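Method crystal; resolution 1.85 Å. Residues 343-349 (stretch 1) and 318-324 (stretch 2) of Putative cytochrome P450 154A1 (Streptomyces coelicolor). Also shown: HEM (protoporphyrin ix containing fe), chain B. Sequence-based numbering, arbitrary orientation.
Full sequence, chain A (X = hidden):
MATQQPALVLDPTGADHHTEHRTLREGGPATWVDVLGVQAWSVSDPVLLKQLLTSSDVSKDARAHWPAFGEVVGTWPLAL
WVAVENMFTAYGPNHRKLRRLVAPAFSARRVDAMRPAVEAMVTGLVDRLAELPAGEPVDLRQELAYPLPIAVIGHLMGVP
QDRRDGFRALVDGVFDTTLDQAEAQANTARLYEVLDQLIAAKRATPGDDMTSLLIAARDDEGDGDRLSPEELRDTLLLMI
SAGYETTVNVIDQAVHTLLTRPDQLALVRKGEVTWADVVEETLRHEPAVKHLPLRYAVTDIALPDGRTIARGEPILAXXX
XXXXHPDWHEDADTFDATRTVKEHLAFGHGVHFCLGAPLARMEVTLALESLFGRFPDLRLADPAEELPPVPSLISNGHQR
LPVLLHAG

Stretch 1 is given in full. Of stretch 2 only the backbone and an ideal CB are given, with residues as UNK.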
# COMPACT_ATOMS: atom_id res chain seq x y z
N GLU A 343 -12.54 -12.72 -1.34
CA GLU A 343 -11.22 -12.60 -1.97
C GLU A 343 -11.01 -11.32 -2.76
O GLU A 343 -11.92 -10.82 -3.42
CB GLU A 343 -10.94 -13.81 -2.85
CG GLU A 343 -12.15 -14.35 -3.59
CD GLU A 343 -11.82 -15.61 -4.37
OE1 GLU A 343 -11.16 -16.51 -3.81
OE2 GLU A 343 -12.24 -15.71 -5.54
N HIS A 344 -9.79 -10.79 -2.67
CA HIS A 344 -9.43 -9.57 -3.36
C HIS A 344 -7.93 -9.60 -3.66
O HIS A 344 -7.21 -10.49 -3.19
CB HIS A 344 -9.73 -8.35 -2.49
CG HIS A 344 -8.93 -8.31 -1.23
ND1 HIS A 344 -9.45 -8.66 0.00
CD2 HIS A 344 -7.62 -8.02 -1.02
CE1 HIS A 344 -8.49 -8.60 0.91
NE2 HIS A 344 -7.38 -8.21 0.32
N LEU A 345 -7.47 -8.61 -4.41
CA LEU A 345 -6.06 -8.49 -4.78
C LEU A 345 -5.38 -7.25 -4.20
O LEU A 345 -4.38 -6.77 -4.74
CB LEU A 345 -5.94 -8.46 -6.31
CG LEU A 345 -6.19 -9.80 -7.01
CD1 LEU A 345 -6.36 -9.60 -8.51
CD2 LEU A 345 -5.02 -10.73 -6.72
N ALA A 346 -5.91 -6.73 -3.10
CA ALA A 346 -5.31 -5.55 -2.48
C ALA A 346 -3.86 -5.78 -2.07
O ALA A 346 -3.04 -4.86 -2.10
CB ALA A 346 -6.13 -5.12 -1.26
N PHE A 347 -3.53 -7.02 -1.71
CA PHE A 347 -2.17 -7.38 -1.30
C PHE A 347 -1.40 -8.14 -2.37
O PHE A 347 -0.29 -8.60 -2.12
CB PHE A 347 -2.22 -8.26 -0.04
CG PHE A 347 -2.71 -7.55 1.19
CD1 PHE A 347 -3.79 -8.06 1.91
CD2 PHE A 347 -2.07 -6.41 1.65
CE1 PHE A 347 -4.21 -7.44 3.09
CE2 PHE A 347 -2.49 -5.79 2.83
CZ PHE A 347 -3.56 -6.31 3.55
N GLY A 348 -1.97 -8.27 -3.55
CA GLY A 348 -1.28 -8.99 -4.60
C GLY A 348 -1.64 -10.46 -4.57
O GLY A 348 -2.64 -10.86 -3.98
N HIS A 349 -0.80 -11.29 -5.18
CA HIS A 349 -1.04 -12.72 -5.23
C HIS A 349 0.26 -13.40 -5.59
O HIS A 349 1.00 -12.92 -6.44
CB HIS A 349 -2.09 -13.01 -6.31
CG HIS A 349 -2.50 -14.45 -6.40
ND1 HIS A 349 -2.08 -15.28 -7.43
CD2 HIS A 349 -3.29 -15.21 -5.60
CE1 HIS A 349 -2.61 -16.48 -7.26
NE2 HIS A 349 -3.34 -16.47 -6.16
N UNK A 318 -3.47 -3.72 -12.15
CA UNK A 318 -4.48 -2.74 -11.73
C UNK A 318 -5.46 -3.42 -10.77
O UNK A 318 -6.58 -3.77 -11.13
CB UNK A 318 -5.22 -2.16 -12.94
N UNK A 319 -4.99 -3.57 -9.53
CA UNK A 319 -5.75 -4.20 -8.45
C UNK A 319 -7.11 -3.65 -8.08
O UNK A 319 -8.06 -4.42 -7.89
CB UNK A 319 -4.89 -4.16 -7.18
N UNK A 320 -7.22 -2.33 -7.97
CA UNK A 320 -8.49 -1.70 -7.61
C UNK A 320 -9.57 -2.03 -8.62
O UNK A 320 -10.68 -2.41 -8.24
CB UNK A 320 -8.33 -0.18 -7.50
N UNK A 321 -9.25 -1.90 -9.91
CA UNK A 321 -10.22 -2.19 -10.97
C UNK A 321 -10.55 -3.67 -11.00
O UNK A 321 -11.70 -4.06 -11.23
CB UNK A 321 -9.69 -1.74 -12.33
N UNK A 322 -9.54 -4.51 -10.77
CA UNK A 322 -9.72 -5.95 -10.77
C UNK A 322 -10.62 -6.42 -9.62
O UNK A 322 -11.42 -7.34 -9.78
CB UNK A 322 -8.36 -6.64 -10.69
N UNK A 323 -10.49 -5.77 -8.47
CA UNK A 323 -11.30 -6.14 -7.31
C UNK A 323 -12.79 -5.92 -7.57
O UNK A 323 -13.63 -6.46 -6.86
CB UNK A 323 -10.86 -5.34 -6.08
N UNK A 324 -13.10 -5.12 -8.58
CA UNK A 324 -14.49 -4.82 -8.93
C UNK A 324 -14.92 -5.45 -10.25
O UNK A 324 -15.93 -5.06 -10.83
CB UNK A 324 -14.69 -3.30 -9.00
CHA HEM B . 4.24 -5.58 -1.32
CHB HEM B . 5.40 -4.63 3.26
CHC HEM B . 1.00 -2.76 3.99
CHD HEM B . -0.13 -3.69 -0.59
C1A HEM B . 4.95 -5.51 -0.15
C2A HEM B . 6.32 -5.97 0.06
C3A HEM B . 6.64 -5.70 1.33
C4A HEM B . 5.49 -5.07 1.97
CMA HEM B . 7.98 -5.98 2.04
CAA HEM B . 7.19 -6.64 -1.03
CBA HEM B . 6.89 -8.14 -1.12
CGA HEM B . 7.68 -8.91 -2.18
O1A HEM B . 7.92 -8.27 -3.27
O2A HEM B . 8.02 -10.06 -1.94
C1B HEM B . 4.32 -4.03 3.86
C2B HEM B . 4.29 -3.58 5.24
C3B HEM B . 3.05 -3.05 5.45
C4B HEM B . 2.31 -3.17 4.22
CMB HEM B . 5.47 -3.70 6.22
CAB HEM B . 2.48 -2.42 6.73
CBB HEM B . 2.32 -3.40 7.91
C1C HEM B . 0.31 -2.86 2.79
C2C HEM B . -1.08 -2.40 2.60
C3C HEM B . -1.39 -2.66 1.31
C4C HEM B . -0.23 -3.28 0.71
CMC HEM B . -1.92 -1.74 3.73
CAC HEM B . -2.70 -2.38 0.51
CBC HEM B . -4.02 -2.78 1.18
C1D HEM B . 0.95 -4.28 -1.20
C2D HEM B . 1.01 -4.69 -2.58
C3D HEM B . 2.24 -5.21 -2.79
C4D HEM B . 2.95 -5.14 -1.53
CMD HEM B . -0.13 -4.51 -3.60
CAD HEM B . 2.78 -5.73 -4.13
CBD HEM B . 2.20 -7.04 -4.68
CGD HEM B . 2.86 -7.29 -6.02
O1D HEM B . 2.18 -7.16 -7.05
O2D HEM B . 4.08 -7.56 -6.00
NA HEM B . 4.47 -4.98 1.03
NB HEM B . 3.09 -3.77 3.25
NC HEM B . 0.79 -3.40 1.63
ND HEM B . 2.15 -4.56 -0.56
FE HEM B . 2.62 -4.19 1.33

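Position 318 has phi/psi of -102/77, outside the helical region, and directly precedes a helix. Its ideal CB finds no atom of stretch 1 within 5.5 Å, so stretch 1 sets no preference; an N-cap position often carries Ser, Thr, Asp or Asn. The residue is Ser-318. Its side chain makes no capping bond, and OG is hydrogen-bonded elsewhere in the structure.

Position 319 is helical (-56/-46), and its CB points toward stretch 1, 3.6 Å from Leu-345 O and 4.9 Å from Ala-346 CA. Beyond lie Leu-345, the glycine at 348 and a heme propionate. The ideal CB is 4.5 Å from Leu-345 CB, leaving room for a side chain to run alongside Leu-345; a long, flat one with a polar tip could reach the carboxylate, while Leu or Met would fill the space without answering the charge. The residue is Tyr-319, chi1 -64° (m). Leu-345 O sits over one ring face, 3.2 Å from Tyr-319 CG, while also accepting the turn bond from Gly-348 N (3.1 Å between N and O). Leu-345 CB packs 3.6 Å from Tyr-319 CD2. The hydroxyl ends 3.6 Å from Gly-348 CA, and Tyr-319 OH donates a hydrogen bond to HEM O1D at 2.5 Å, near the ring plane.

Positions 320 and 321 are helical; CB points away at 320 and is out of reach at 321. Neither ideal CB has stretch 1 within 5.5 Å, so many helix-compatible residues would fit as far as this contact shows. They are Ala-320 and Ala-321.

At position 322, still helical (-66/-37), CB points toward stretch 1 and lies 4.2 Å from Leu-345 CD1. That methyl favours an apolar group, and a small one already makes contact. Ala-322 keeps just this touch, CB to Leu-345 CD1 at 4.2 Å.

Position 323 (-63/-18) directs CB sideways, 4.8 Å from His-344 CB and 5.0 Å from Leu-345 N. That amide is a donor without an acceptor in stretch 1, so a side chain carrying an acceptor oxygen two bonds beyond CB is indicated: Asn or Asp. The residue is Asn-323. With chi1 -76° (m), its end comes nearer than its CB, and Leu-345 N donates to Asn-323 OD1 at 2.7 Å with an N-H...O angle of 161°, close to linear. Asn-323 ND2 bonds elsewhere in the structure.

Position 324 (-110/17) is out of reach, so stretch 1 leaves its identity open. Arg-324 bonds elsewhere in the structure through its guanidinium.

Stretch 2 318-324: SYAAANR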
# COMPACT_ATOMS: atom_id res chain seq x y z
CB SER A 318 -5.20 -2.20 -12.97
OG SER A 318 -4.30 -1.45 -13.77
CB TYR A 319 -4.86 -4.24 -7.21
CG TYR A 319 -3.63 -5.09 -7.38
CD1 TYR A 319 -2.41 -4.70 -6.84
CD2 TYR A 319 -3.69 -6.31 -8.05
CE1 TYR A 319 -1.27 -5.50 -6.96
CE2 TYR A 319 -2.56 -7.12 -8.18
CZ TYR A 319 -1.36 -6.71 -7.62
OH TYR A 319 -0.24 -7.51 -7.73
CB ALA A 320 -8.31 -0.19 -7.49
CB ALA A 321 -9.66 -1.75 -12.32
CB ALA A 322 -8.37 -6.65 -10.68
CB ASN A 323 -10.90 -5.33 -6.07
CG ASN A 323 -9.60 -5.82 -5.45
OD1 ASN A 323 -9.06 -6.87 -5.81
ND2 ASN A 323 -9.10 -5.05 -4.48
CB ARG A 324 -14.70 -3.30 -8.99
CG ARG A 324 -14.69 -2.61 -7.62
CD ARG A 324 -14.37 -1.13 -7.76
NE ARG A 324 -14.46 -0.38 -6.50
CZ ARG A 324 -15.46 0.44 -6.20
NH1 ARG A 324 -16.46 0.62 -7.05
NH2 ARG A 324 -15.45 1.12 -5.06
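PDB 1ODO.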